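Local atomic coordinates of TPR repeat-containing protein YrrB (Bacillus subtilis, PDB entry 2Q7F), a protein that is a possible mediator of complex formation among RNA sulfuration components, RNA processing components and aminoacyl-tRNA synthetases, built from tetratricopeptide repeats. Residues Y197-T202 with L213-K218; N157-R162 with T186-G191; F163-C168 with L179-A184; L131-V136 with P146-A151; N62-L67 with E74-F79. All blocks are in the same frame, centred on the assembly; numbering follows the deposited sequence.

Interaction 1. Residues Y197-T202 with L213-K218; sequences YNAGVT and LEMLDK
Tyr197 sets CG trans to the backbone N (chi1 160°) and beside its own carbonyl carbon, while Leu216 holds an unusual chi1 of -139°; these torsions bring the ring and CD1 of Leu216 together, the two side chains running alongside and pointing the same way. The pair belongs to the antiparallel helical hairpin of the sixth tetratricopeptide repeat (TPR), in which 197-202 and 213-218 lie at 163° with their axes 7.5 Å apart at the closest. Gly200 permits this spacing, since a CB here would run into Leu216 CD1; its CA lies 5.0 Å from the CA of Leu216. CD1 of Leu216 instead lies over the bare backbone, 4.3 Å from CA of Gly200. The preceding residue, Met215, uses its CB, 3.9 Å from N of Gly200, and its CG, which meets CB of Ala199; the bend at chi2 then turns the end of the chain away from 197-202, and the side chain also touches Phe196 and Tyr203. Helix 227-233 packs on Tyr197 with Leu228 and Ala232, and CG2 of Val201 lies over one face of the ring. The Tyr197 ring meets Leu216 through CD1, 3.9 Å from the methyl CD1.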
# COMPACT_ATOMS: atom_id res chain seq x y z
N TYR A 197 -1.58 -15.54 -12.18
CA TYR A 197 -3.04 -15.71 -12.17
C TYR A 197 -3.73 -14.46 -12.68
O TYR A 197 -4.64 -14.55 -13.52
CB TYR A 197 -3.55 -16.05 -10.76
CG TYR A 197 -5.02 -15.76 -10.58
CD1 TYR A 197 -6.00 -16.59 -11.14
CD2 TYR A 197 -5.44 -14.65 -9.84
CE1 TYR A 197 -7.36 -16.32 -10.97
CE2 TYR A 197 -6.79 -14.37 -9.67
CZ TYR A 197 -7.74 -15.21 -10.23
OH TYR A 197 -9.07 -14.92 -10.05
N ASN A 198 -3.32 -13.31 -12.18
CA ASN A 198 -3.90 -12.03 -12.58
C ASN A 198 -3.58 -11.66 -14.02
O ASN A 198 -4.36 -10.97 -14.69
CB ASN A 198 -3.50 -10.92 -11.60
CG ASN A 198 -4.24 -11.02 -10.28
OD1 ASN A 198 -5.39 -10.60 -10.16
ND2 ASN A 198 -3.58 -11.59 -9.27
N ALA A 199 -2.43 -12.14 -14.50
CA ALA A 199 -2.07 -12.05 -15.92
C ALA A 199 -3.04 -12.92 -16.70
O ALA A 199 -3.59 -12.49 -17.72
CB ALA A 199 -0.64 -12.51 -16.14
N GLY A 200 -3.26 -14.13 -16.20
CA GLY A 200 -4.20 -15.07 -16.80
C GLY A 200 -5.57 -14.46 -16.96
O GLY A 200 -6.21 -14.62 -18.00
N VAL A 201 -6.02 -13.74 -15.93
CA VAL A 201 -7.35 -13.12 -15.94
C VAL A 201 -7.41 -11.93 -16.89
O VAL A 201 -8.45 -11.66 -17.50
CB VAL A 201 -7.79 -12.70 -14.52
CG1 VAL A 201 -9.13 -11.98 -14.55
CG2 VAL A 201 -7.88 -13.92 -13.61
N THR A 202 -6.28 -11.23 -17.03
CA THR A 202 -6.20 -10.08 -17.94
C THR A 202 -6.42 -10.53 -19.38
O THR A 202 -7.24 -9.95 -20.09
CB THR A 202 -4.86 -9.32 -17.79
OG1 THR A 202 -4.80 -8.69 -16.51
CG2 THR A 202 -4.72 -8.25 -18.87
N LEU A 213 -4.60 -19.44 -20.65
CA LEU A 213 -4.37 -20.76 -20.07
C LEU A 213 -2.89 -21.01 -19.80
O LEU A 213 -2.54 -21.67 -18.82
CB LEU A 213 -4.98 -21.85 -20.96
CG LEU A 213 -6.51 -21.88 -21.06
CD1 LEU A 213 -6.97 -22.79 -22.20
CD2 LEU A 213 -7.18 -22.29 -19.75
N GLU A 214 -2.04 -20.45 -20.65
CA GLU A 214 -0.58 -20.50 -20.49
C GLU A 214 -0.12 -19.90 -19.15
O GLU A 214 0.54 -20.58 -18.36
CB GLU A 214 0.11 -19.80 -21.67
CG GLU A 214 1.61 -19.54 -21.51
CD GLU A 214 2.17 -18.69 -22.65
OE1 GLU A 214 2.02 -19.09 -23.82
OE2 GLU A 214 2.75 -17.61 -22.36
N MET A 215 -0.49 -18.64 -18.91
CA MET A 215 -0.14 -17.93 -17.68
C MET A 215 -0.80 -18.57 -16.45
O MET A 215 -0.21 -18.60 -15.36
CB MET A 215 -0.54 -16.45 -17.77
CG MET A 215 0.19 -15.65 -18.85
SD MET A 215 1.96 -15.48 -18.54
CE MET A 215 2.55 -15.05 -20.18
N LEU A 216 -2.02 -19.08 -16.65
CA LEU A 216 -2.80 -19.74 -15.60
C LEU A 216 -2.13 -21.04 -15.16
O LEU A 216 -2.08 -21.35 -13.96
CB LEU A 216 -4.21 -20.01 -16.13
CG LEU A 216 -5.47 -19.81 -15.28
CD1 LEU A 216 -5.42 -18.52 -14.48
CD2 LEU A 216 -6.67 -19.82 -16.19
N ASP A 217 -1.62 -21.79 -16.14
CA ASP A 217 -0.86 -23.01 -15.89
C ASP A 217 0.25 -22.74 -14.89
O ASP A 217 0.33 -23.38 -13.84
CB ASP A 217 -0.25 -23.56 -17.18
CG ASP A 217 -1.28 -24.18 -18.11
OD1 ASP A 217 -2.31 -24.68 -17.61
OD2 ASP A 217 -1.05 -24.17 -19.34
N LYS A 218 1.10 -21.77 -15.23
CA LYS A 218 2.29 -21.45 -14.45
C LYS A 218 1.96 -21.03 -13.02
O LYS A 218 2.81 -21.15 -12.13
CB LYS A 218 3.13 -20.39 -15.17
CG LYS A 218 4.57 -20.32 -14.69
CD LYS A 218 5.55 -19.99 -15.81
CE LYS A 218 6.10 -21.25 -16.46
NZ LYS A 218 7.37 -20.97 -17.17

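Interaction 2. Residues N157-R162 with T186-G191; sequences NDTEAR and TEQDPG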
# COMPACT_ATOMS: atom_id res chain seq x y z
N ASN A 157 12.12 -1.39 -8.04
CA ASN A 157 12.42 -2.69 -7.42
C ASN A 157 11.31 -3.22 -6.51
O ASN A 157 11.29 -4.41 -6.18
CB ASN A 157 13.72 -2.61 -6.61
CG ASN A 157 14.91 -2.21 -7.45
OD1 ASN A 157 15.74 -1.41 -7.03
ND2 ASN A 157 15.00 -2.78 -8.66
N ASP A 158 10.40 -2.33 -6.10
CA ASP A 158 9.32 -2.68 -5.19
C ASP A 158 8.29 -3.58 -5.87
O ASP A 158 7.28 -3.11 -6.39
CB ASP A 158 8.65 -1.40 -4.67
CG ASP A 158 7.60 -1.67 -3.58
OD1 ASP A 158 7.04 -2.79 -3.51
OD2 ASP A 158 7.33 -0.74 -2.80
N THR A 159 8.55 -4.89 -5.84
CA THR A 159 7.66 -5.90 -6.43
C THR A 159 6.20 -5.75 -6.00
O THR A 159 5.28 -5.81 -6.83
CB THR A 159 8.16 -7.32 -6.09
OG1 THR A 159 9.41 -7.54 -6.75
CG2 THR A 159 7.17 -8.39 -6.53
N GLU A 160 6.01 -5.55 -4.69
CA GLU A 160 4.69 -5.46 -4.08
C GLU A 160 3.85 -4.32 -4.67
O GLU A 160 2.69 -4.52 -5.04
CB GLU A 160 4.82 -5.29 -2.56
CG GLU A 160 3.89 -6.18 -1.75
CD GLU A 160 2.46 -6.14 -2.26
OE1 GLU A 160 1.99 -7.16 -2.82
OE2 GLU A 160 1.82 -5.07 -2.12
N ALA A 161 4.46 -3.14 -4.76
CA ALA A 161 3.82 -1.98 -5.39
C ALA A 161 3.46 -2.30 -6.82
O ALA A 161 2.34 -2.04 -7.26
CB ALA A 161 4.74 -0.77 -5.34
N ARG A 162 4.40 -2.89 -7.54
CA ARG A 162 4.21 -3.15 -8.96
C ARG A 162 3.07 -4.14 -9.22
O ARG A 162 2.34 -3.99 -10.20
CB ARG A 162 5.51 -3.63 -9.58
CG ARG A 162 5.51 -3.53 -11.08
CD ARG A 162 6.75 -4.14 -11.67
NE ARG A 162 7.91 -3.30 -11.41
CZ ARG A 162 8.37 -2.36 -12.23
NH1 ARG A 162 7.78 -2.14 -13.40
NH2 ARG A 162 9.42 -1.65 -11.88
N THR A 186 7.02 -10.90 -12.50
CA THR A 186 7.51 -12.23 -12.84
C THR A 186 9.04 -12.27 -12.94
O THR A 186 9.67 -13.25 -12.52
CB THR A 186 6.85 -12.75 -14.15
OG1 THR A 186 5.55 -13.26 -13.85
CG2 THR A 186 7.67 -13.85 -14.80
N GLU A 187 9.64 -11.21 -13.48
CA GLU A 187 11.10 -11.13 -13.62
C GLU A 187 11.80 -11.02 -12.26
O GLU A 187 12.77 -11.73 -12.01
CB GLU A 187 11.52 -9.98 -14.55
CG GLU A 187 12.98 -10.08 -15.05
CD GLU A 187 13.45 -8.87 -15.85
OE1 GLU A 187 12.62 -8.00 -16.21
OE2 GLU A 187 14.67 -8.78 -16.13
N GLN A 188 11.30 -10.15 -11.39
CA GLN A 188 11.90 -9.97 -10.07
C GLN A 188 11.57 -11.15 -9.15
O GLN A 188 12.47 -11.73 -8.54
CB GLN A 188 11.45 -8.64 -9.45
CG GLN A 188 11.98 -7.42 -10.20
CD GLN A 188 11.17 -6.17 -9.94
OE1 GLN A 188 11.01 -5.73 -8.79
NE2 GLN A 188 10.68 -5.56 -11.01
N ASP A 189 10.30 -11.51 -9.07
CA ASP A 189 9.85 -12.62 -8.23
C ASP A 189 9.18 -13.68 -9.11
O ASP A 189 8.02 -13.52 -9.50
CB ASP A 189 8.90 -12.10 -7.12
CG ASP A 189 8.46 -13.19 -6.14
OD1 ASP A 189 7.61 -12.88 -5.27
OD2 ASP A 189 8.94 -14.35 -6.22
N PRO A 190 9.92 -14.75 -9.45
CA PRO A 190 9.34 -15.82 -10.27
C PRO A 190 8.45 -16.79 -9.46
O PRO A 190 7.77 -17.63 -10.05
CB PRO A 190 10.56 -16.54 -10.84
CG PRO A 190 11.66 -16.28 -9.87
CD PRO A 190 11.33 -15.01 -9.11
N GLY A 191 8.46 -16.66 -8.14
CA GLY A 191 7.61 -17.47 -7.28
C GLY A 191 6.28 -16.80 -7.03
O GLY A 191 5.50 -17.23 -6.17
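Thr159 and Gln188 slide past one another in opposite directions where helix 159-172 begins and helix 176-188 ends, at the end of the hairpin remote from its turn, where repeats 4 and 5 of the TPR array meet. The threonine OG1 lies 3.6 Å from CB of Gln188, and the residues' CA atoms are 6.9 Å apart. The terminal amide of Gln188 reaches across to the backbone carbonyl of Asn157 and to the guanidinium of Arg162, whose plane stands 80° from that of the amide; the amide orientation is uncertain, so its individual polar contacts cannot be assigned. The other branch of the threonine, CG2, is trans to the backbone N and meets CB of Asp189 at 4.1 Å, the two side chains crossing at about a right angle.

Behind this first shell, Arg162 is held by partners beyond the contact: NH1 is hydrogen-bonded to Gln181 and NH2 forms a salt bridge with Glu156. Its chain extends from the backbone and bends at chi3 (-72°), which turns the guanidinium across the end of Gln188. Each helix end is also fixed locally. Asp158 is the N-cap of helix 159-172, its OD1 accepting from Ala161 N at 2.9 Å in a nearly straight bond (174°) that arrives from above the carboxylate plane; its charge would probably also interact favourably with the helix dipole. After the other helix, Asp189 makes an Asx turn, OD2 accepting from Gly191 N at 3.0 Å.

Thr159, Gln188 and Arg162 thus make a polar, partly exposed contact with one apolar touch beside it, and the arginine charge is balanced by Glu156.

Interaction 3. Residues F163-C168 with L179-A184; sequences FQFGMC and LSQFAA
Phe182 forms the tight half of this contact, the CZ end of its ring lying against the backbone of Gly166, with CZ 3.5 Å from the glycine C and 3.7 Å from N of Met167. The missing CB of Gly166 leaves room for the ring in the hairpin of the fifth TPR, where 163-168 and 179-184 are antiparallel at 155° with axes 8.2 Å apart. The CE1 corner of the same ring meets CD1 of Phe163 at 4.1 Å, the two aromatic side chains slanting across each other, and the carbonyl O of Phe163 lies near the plane of the Phe182 ring, at its edge. Asn198 and Thr202 of helix 193-205 pack on Phe182 as well, which buries it between repeats.

The solvent side is looser: of its side chain, exposed Met167 brings CG to 4.2 Å from CE1 of Phe182 before the chain leads away. A second, mixed patch forms where partly exposed Gln181, bent at chi2 (-62°), lays its amide at the edge of the buried Phe165 ring, NE2 being 3.8 Å from CE2, with the two planes 50° apart. The polar end of this glutamine is secured across the hairpin by Arg162, whose NH1 binds OE1, while its aliphatic part and the rings supply dispersion and hydrophobic packing between the helices.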
# COMPACT_ATOMS: atom_id res chain seq x y z
N PHE A 163 2.92 -5.12 -8.35
CA PHE A 163 1.81 -6.06 -8.46
C PHE A 163 0.46 -5.37 -8.21
O PHE A 163 -0.54 -5.69 -8.86
CB PHE A 163 1.99 -7.25 -7.52
CG PHE A 163 0.80 -8.17 -7.46
CD1 PHE A 163 0.39 -8.88 -8.59
CD2 PHE A 163 0.07 -8.31 -6.29
CE1 PHE A 163 -0.73 -9.71 -8.53
CE2 PHE A 163 -1.04 -9.14 -6.23
CZ PHE A 163 -1.44 -9.84 -7.35
N GLN A 164 0.44 -4.42 -7.28
CA GLN A 164 -0.79 -3.68 -6.97
C GLN A 164 -1.18 -2.70 -8.08
O GLN A 164 -2.36 -2.50 -8.36
CB GLN A 164 -0.64 -2.93 -5.65
CG GLN A 164 -0.53 -3.82 -4.44
CD GLN A 164 -1.86 -4.38 -4.00
OE1 GLN A 164 -1.94 -5.52 -3.54
NE2 GLN A 164 -2.92 -3.59 -4.15
N PHE A 165 -0.17 -2.10 -8.70
CA PHE A 165 -0.38 -1.22 -9.85
C PHE A 165 -0.97 -2.03 -11.01
O PHE A 165 -1.96 -1.63 -11.63
CB PHE A 165 0.94 -0.54 -10.24
CG PHE A 165 0.80 0.51 -11.31
CD1 PHE A 165 -0.31 1.35 -11.36
CD2 PHE A 165 1.81 0.67 -12.26
CE1 PHE A 165 -0.42 2.33 -12.36
CE2 PHE A 165 1.70 1.64 -13.27
CZ PHE A 165 0.59 2.48 -13.32
N GLY A 166 -0.38 -3.20 -11.27
CA GLY A 166 -0.88 -4.11 -12.29
C GLY A 166 -2.38 -4.35 -12.17
O GLY A 166 -3.13 -4.13 -13.13
N MET A 167 -2.81 -4.78 -10.98
CA MET A 167 -4.20 -5.16 -10.73
C MET A 167 -5.13 -3.99 -10.94
O MET A 167 -6.28 -4.14 -11.38
CB MET A 167 -4.37 -5.70 -9.31
CG MET A 167 -3.99 -7.15 -9.13
SD MET A 167 -4.51 -7.76 -7.51
CE MET A 167 -6.20 -8.27 -7.85
N CYS A 168 -4.65 -2.80 -10.61
CA CYS A 168 -5.47 -1.59 -10.72
C CYS A 168 -5.60 -1.15 -12.17
O CYS A 168 -6.67 -0.74 -12.62
CB CYS A 168 -4.87 -0.46 -9.87
SG CYS A 168 -6.09 0.67 -9.17
N LEU A 179 -0.33 -6.13 -18.11
CA LEU A 179 0.55 -7.24 -18.47
C LEU A 179 2.02 -6.83 -18.46
O LEU A 179 2.88 -7.60 -18.03
CB LEU A 179 0.17 -7.80 -19.84
CG LEU A 179 -1.22 -8.44 -19.92
CD1 LEU A 179 -1.68 -8.46 -21.36
CD2 LEU A 179 -1.25 -9.84 -19.30
N SER A 180 2.30 -5.61 -18.92
CA SER A 180 3.62 -5.01 -18.80
C SER A 180 4.12 -5.12 -17.36
O SER A 180 5.23 -5.60 -17.12
CB SER A 180 3.61 -3.53 -19.22
OG SER A 180 3.21 -3.40 -20.57
N GLN A 181 3.28 -4.70 -16.42
CA GLN A 181 3.64 -4.73 -15.01
C GLN A 181 3.68 -6.15 -14.44
O GLN A 181 4.66 -6.52 -13.78
CB GLN A 181 2.73 -3.81 -14.18
CG GLN A 181 2.79 -2.33 -14.57
CD GLN A 181 4.17 -1.70 -14.38
OE1 GLN A 181 5.04 -2.26 -13.70
NE2 GLN A 181 4.37 -0.53 -14.98
N PHE A 182 2.64 -6.95 -14.70
CA PHE A 182 2.63 -8.35 -14.25
C PHE A 182 3.90 -9.11 -14.67
O PHE A 182 4.43 -9.92 -13.90
CB PHE A 182 1.38 -9.11 -14.74
CG PHE A 182 0.08 -8.63 -14.14
CD1 PHE A 182 -0.00 -8.26 -12.80
CD2 PHE A 182 -1.07 -8.58 -14.92
CE1 PHE A 182 -1.21 -7.83 -12.25
CE2 PHE A 182 -2.28 -8.15 -14.38
CZ PHE A 182 -2.35 -7.77 -13.04
N ALA A 183 4.37 -8.84 -15.89
CA ALA A 183 5.58 -9.47 -16.43
C ALA A 183 6.83 -9.09 -15.64
O ALA A 183 7.65 -9.94 -15.32
CB ALA A 183 5.76 -9.13 -17.90
N ALA A 184 6.96 -7.80 -15.33
CA ALA A 184 8.10 -7.30 -14.56
C ALA A 184 8.15 -7.91 -13.15
O ALA A 184 9.24 -8.20 -12.63
CB ALA A 184 8.08 -5.78 -14.49

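Interaction 4. Residues L131-V136 with P146-A151; sequences LGTVLV and PYLQRA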
# COMPACT_ATOMS: atom_id res chain seq x y z
N LEU A 131 -1.05 4.85 0.47
CA LEU A 131 -2.23 5.54 -0.05
C LEU A 131 -2.83 4.75 -1.21
O LEU A 131 -4.02 4.45 -1.19
CB LEU A 131 -1.91 6.98 -0.44
CG LEU A 131 -3.04 7.84 -1.01
CD1 LEU A 131 -4.30 7.85 -0.11
CD2 LEU A 131 -2.53 9.26 -1.28
N GLY A 132 -2.01 4.41 -2.19
CA GLY A 132 -2.46 3.59 -3.31
C GLY A 132 -3.21 2.37 -2.82
O GLY A 132 -4.37 2.15 -3.18
N THR A 133 -2.57 1.58 -1.96
CA THR A 133 -3.16 0.32 -1.51
C THR A 133 -4.46 0.51 -0.72
O THR A 133 -5.42 -0.24 -0.90
CB THR A 133 -2.15 -0.51 -0.70
OG1 THR A 133 -0.89 -0.49 -1.39
CG2 THR A 133 -2.63 -1.96 -0.60
N VAL A 134 -4.48 1.52 0.13
CA VAL A 134 -5.68 1.82 0.90
C VAL A 134 -6.80 2.27 -0.04
O VAL A 134 -7.96 1.89 0.15
CB VAL A 134 -5.37 2.85 2.03
CG1 VAL A 134 -6.60 3.64 2.45
CG2 VAL A 134 -4.76 2.12 3.24
N LEU A 135 -6.46 3.02 -1.07
CA LEU A 135 -7.43 3.42 -2.06
C LEU A 135 -8.02 2.21 -2.78
O LEU A 135 -9.17 2.25 -3.22
CB LEU A 135 -6.82 4.40 -3.05
CG LEU A 135 -6.78 5.83 -2.53
CD1 LEU A 135 -5.89 6.65 -3.42
CD2 LEU A 135 -8.18 6.43 -2.48
N VAL A 136 -7.24 1.14 -2.87
CA VAL A 136 -7.69 -0.12 -3.45
C VAL A 136 -8.73 -0.79 -2.55
O VAL A 136 -9.84 -1.13 -3.01
CB VAL A 136 -6.51 -1.08 -3.75
CG1 VAL A 136 -7.00 -2.51 -4.02
CG2 VAL A 136 -5.69 -0.56 -4.93
N PRO A 146 -2.84 6.78 -9.97
CA PRO A 146 -1.72 7.73 -10.08
C PRO A 146 -0.66 7.60 -8.98
O PRO A 146 0.53 7.86 -9.25
CB PRO A 146 -2.41 9.10 -10.01
CG PRO A 146 -3.71 8.85 -9.36
CD PRO A 146 -4.13 7.49 -9.80
N TYR A 147 -1.07 7.23 -7.77
CA TYR A 147 -0.14 7.10 -6.64
C TYR A 147 0.61 5.78 -6.72
O TYR A 147 1.80 5.73 -6.42
CB TYR A 147 -0.87 7.21 -5.29
CG TYR A 147 -1.73 8.44 -5.15
CD1 TYR A 147 -1.17 9.72 -5.09
CD2 TYR A 147 -3.12 8.32 -5.06
CE1 TYR A 147 -1.98 10.85 -4.96
CE2 TYR A 147 -3.93 9.44 -4.92
CZ TYR A 147 -3.35 10.70 -4.87
OH TYR A 147 -4.17 11.81 -4.75
N LEU A 148 -0.09 4.71 -7.11
CA LEU A 148 0.56 3.42 -7.34
C LEU A 148 1.55 3.50 -8.49
O LEU A 148 2.62 2.89 -8.42
CB LEU A 148 -0.46 2.33 -7.63
CG LEU A 148 -1.15 1.73 -6.41
CD1 LEU A 148 -2.15 0.67 -6.85
CD2 LEU A 148 -0.14 1.16 -5.42
N GLN A 149 1.19 4.24 -9.54
CA GLN A 149 2.09 4.47 -10.67
C GLN A 149 3.37 5.10 -10.17
O GLN A 149 4.47 4.73 -10.58
CB GLN A 149 1.43 5.39 -11.72
CG GLN A 149 2.28 5.58 -12.98
CD GLN A 149 1.61 6.44 -14.04
OE1 GLN A 149 1.40 7.64 -13.84
NE2 GLN A 149 1.29 5.84 -15.18
N ARG A 150 3.20 6.06 -9.26
CA ARG A 150 4.31 6.83 -8.75
C ARG A 150 5.24 5.99 -7.90
O ARG A 150 6.46 6.06 -8.06
CB ARG A 150 3.78 8.04 -7.98
CG ARG A 150 4.82 9.10 -7.68
CD ARG A 150 5.62 9.51 -8.91
NE ARG A 150 6.78 10.27 -8.49
CZ ARG A 150 7.86 10.49 -9.23
NH1 ARG A 150 7.94 9.99 -10.46
NH2 ARG A 150 8.85 11.21 -8.73
N ALA A 151 4.67 5.17 -7.00
CA ALA A 151 5.44 4.26 -6.14
C ALA A 151 6.37 3.34 -6.93
O ALA A 151 7.49 3.06 -6.50
CB ALA A 151 4.49 3.43 -5.27
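The fourth TPR is a hairpin of helices 125-137 and 141-154, joined here by Leu131 and Gly132 against Tyr147 and Leu148. A CH-pi contact stands out: CD2 of Leu131 sits almost exactly over the centre of the Tyr147 ring, 3.7 Å from the centroid and only 4° off the ring normal. The leucine reaches it because CG stands trans to the backbone N (chi1 180°), and the methyl is then nearly equidistant from all six ring carbons. One turn later Leu135 joins from an oblique direction, CD1 lying 3.6 Å from CD2 of Tyr147. Next to the tyrosine, Leu148 fits over the backbone of Gly132, with its CG 3.8 Å from the glycine CA, and extends CD1 to CG2 of Val136 at 4.2 Å.

The closest backbone approach of the two segments involves Gly132 and Leu148, whose CA atoms are 5.0 Å apart; the axes of 131-136 and 146-151 make 143°. Neighbouring helices pack on the pair: Leu118 of helix 107-120 touches Leu131 and Tyr147, while Gln164 and Phe165 of helix 159-172 touch Leu148. The hydroxyl of Thr133 turns back to the carbonyl of Tyr129 within its own helix. The antiparallel pair, with a glycine of the first helix at the close approach, is typical of helices A and B of a TPR.

Interaction 5. Residues N62-L67 with E74-F79; sequences NFANLL and ERALAF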
# COMPACT_ATOMS: atom_id res chain seq x y z
N ASN A 62 7.74 11.49 17.93
CA ASN A 62 8.68 10.43 18.26
C ASN A 62 8.15 9.47 19.31
O ASN A 62 8.33 8.26 19.18
CB ASN A 62 10.00 11.01 18.74
CG ASN A 62 10.76 11.71 17.65
OD1 ASN A 62 11.61 12.55 17.93
ND2 ASN A 62 10.47 11.37 16.40
N PHE A 63 7.50 10.02 20.33
CA PHE A 63 6.94 9.19 21.39
C PHE A 63 5.79 8.34 20.86
O PHE A 63 5.65 7.18 21.24
CB PHE A 63 6.51 10.01 22.60
CG PHE A 63 6.19 9.17 23.82
CD1 PHE A 63 7.08 8.18 24.26
CD2 PHE A 63 5.02 9.37 24.54
CE1 PHE A 63 6.79 7.41 25.39
CE2 PHE A 63 4.72 8.59 25.67
CZ PHE A 63 5.60 7.62 26.09
N ALA A 64 4.99 8.92 19.97
CA ALA A 64 3.90 8.21 19.30
C ALA A 64 4.41 7.09 18.39
O ALA A 64 3.83 6.00 18.35
CB ALA A 64 3.03 9.18 18.54
N ASN A 65 5.50 7.36 17.67
CA ASN A 65 6.19 6.33 16.90
C ASN A 65 6.67 5.17 17.78
O ASN A 65 6.60 4.01 17.39
CB ASN A 65 7.38 6.90 16.12
CG ASN A 65 6.95 7.87 15.02
OD1 ASN A 65 5.79 7.89 14.61
ND2 ASN A 65 7.89 8.69 14.55
N LEU A 66 7.15 5.50 18.97
CA LEU A 66 7.61 4.48 19.89
C LEU A 66 6.40 3.66 20.37
O LEU A 66 6.42 2.44 20.33
CB LEU A 66 8.37 5.13 21.05
CG LEU A 66 9.20 4.39 22.11
CD1 LEU A 66 8.43 4.26 23.41
CD2 LEU A 66 9.75 3.04 21.67
N LEU A 67 5.32 4.35 20.75
CA LEU A 67 4.11 3.70 21.24
C LEU A 67 3.45 2.76 20.24
O LEU A 67 2.88 1.74 20.64
CB LEU A 67 3.10 4.73 21.75
CG LEU A 67 3.48 5.53 22.99
CD1 LEU A 67 2.47 6.64 23.18
CD2 LEU A 67 3.59 4.66 24.23
N GLU A 74 -3.74 3.15 20.63
CA GLU A 74 -4.65 4.24 20.99
C GLU A 74 -3.88 5.43 21.57
O GLU A 74 -4.15 6.59 21.22
CB GLU A 74 -5.72 3.79 21.98
CG GLU A 74 -6.65 2.70 21.47
CD GLU A 74 -5.94 1.37 21.32
OE1 GLU A 74 -6.22 0.64 20.35
OE2 GLU A 74 -5.09 1.05 22.16
N ARG A 75 -2.94 5.13 22.46
CA ARG A 75 -2.13 6.15 23.07
C ARG A 75 -1.25 6.84 22.01
O ARG A 75 -1.08 8.05 22.05
CB ARG A 75 -1.32 5.58 24.22
CG ARG A 75 -0.85 6.61 25.22
CD ARG A 75 -0.14 5.91 26.37
NE ARG A 75 0.47 6.86 27.30
CZ ARG A 75 1.63 6.67 27.93
NH1 ARG A 75 2.33 5.56 27.71
NH2 ARG A 75 2.10 7.59 28.76
N ALA A 76 -0.72 6.07 21.07
CA ALA A 76 -0.01 6.64 19.92
C ALA A 76 -0.86 7.72 19.23
O ALA A 76 -0.36 8.84 18.93
CB ALA A 76 0.41 5.55 18.92
N LEU A 77 -2.14 7.39 19.00
CA LEU A 77 -3.10 8.31 18.39
C LEU A 77 -3.33 9.57 19.20
O LEU A 77 -3.54 10.63 18.63
CB LEU A 77 -4.45 7.62 18.15
CG LEU A 77 -4.51 6.68 16.93
CD1 LEU A 77 -5.79 5.85 16.91
CD2 LEU A 77 -4.28 7.40 15.59
N ALA A 78 -3.28 9.44 20.52
CA ALA A 78 -3.43 10.61 21.38
C ALA A 78 -2.21 11.52 21.26
O ALA A 78 -2.34 12.73 21.31
CB ALA A 78 -3.67 10.20 22.79
N PHE A 79 -1.03 10.94 21.08
CA PHE A 79 0.17 11.75 20.93
C PHE A 79 0.28 12.42 19.55
O PHE A 79 0.65 13.58 19.47
CB PHE A 79 1.43 10.96 21.28
CG PHE A 79 1.69 10.89 22.75
CD1 PHE A 79 2.36 11.93 23.40
CD2 PHE A 79 1.25 9.82 23.50
CE1 PHE A 79 2.60 11.88 24.76
CE2 PHE A 79 1.49 9.76 24.87
CZ PHE A 79 2.17 10.80 25.50
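Phe63 points the edge of its ring into the face of Phe79 in a T-shaped stack, centroids 4.8 Å apart and planes at 89°, in the helical hairpin of the second TPR. Different chi1 values set it up. Phe63 on helix 57-69 has CG trans to the backbone N (-168°), whereas Phe79 on helix 73-86 keeps its ring beside the N (-81°), so that CD2 and CE2 of Phe63 meet the face of Phe79 near its CZ. Leu67, with CG also beside the backbone N, fills the corner between the rings: CG lies over the centre of the Phe63 face, and CD1 approaches CD2 of Phe79 at 3.4 Å while the two side chains cross at about a right angle.

Arg75 runs extended from CG to NE past Leu67, and CG lies at the edge of the Phe79 ring. Its guanidinium, nearly perpendicular to the plane of Phe63, presents a face to CE2 of that ring, and NH1 forms a salt bridge with Glu72. Behind the aromatics the two antiparallel segments meet through alanines, the CA atoms of Ala64 and Ala76 being only 4.3 Å apart. Phe46 and Ile50 of helix 46-50 pack on Phe63 and Phe79 respectively. At the alanine contact, CB of Ala64 lies 3.4 Å from the carbonyl O of Ala76 and 3.6 Å from CB of Phe79.

Interactions 1, 3, 4 and 5 are intrarepeat helix pairs in four TPRs, whereas interaction 2 ties together the ends of the two helices that interaction 3 joins nearer their middles. Interactions 1, 3 and 5 are buried and interaction 4 partly so; all four are mainly apolar, with glycine at the closest approach in interactions 1, 3 and 4, and paired alanines in interaction 5. Surface interaction 2 is largely polar, and Arg162 links it to Gln181 of interaction 3. Interaction 3 touches interaction 4 through Phe165 and interaction 1 through Phe182, continuing the superhelix; interaction 5 lies about 44 Å from interaction 1, centre to centre.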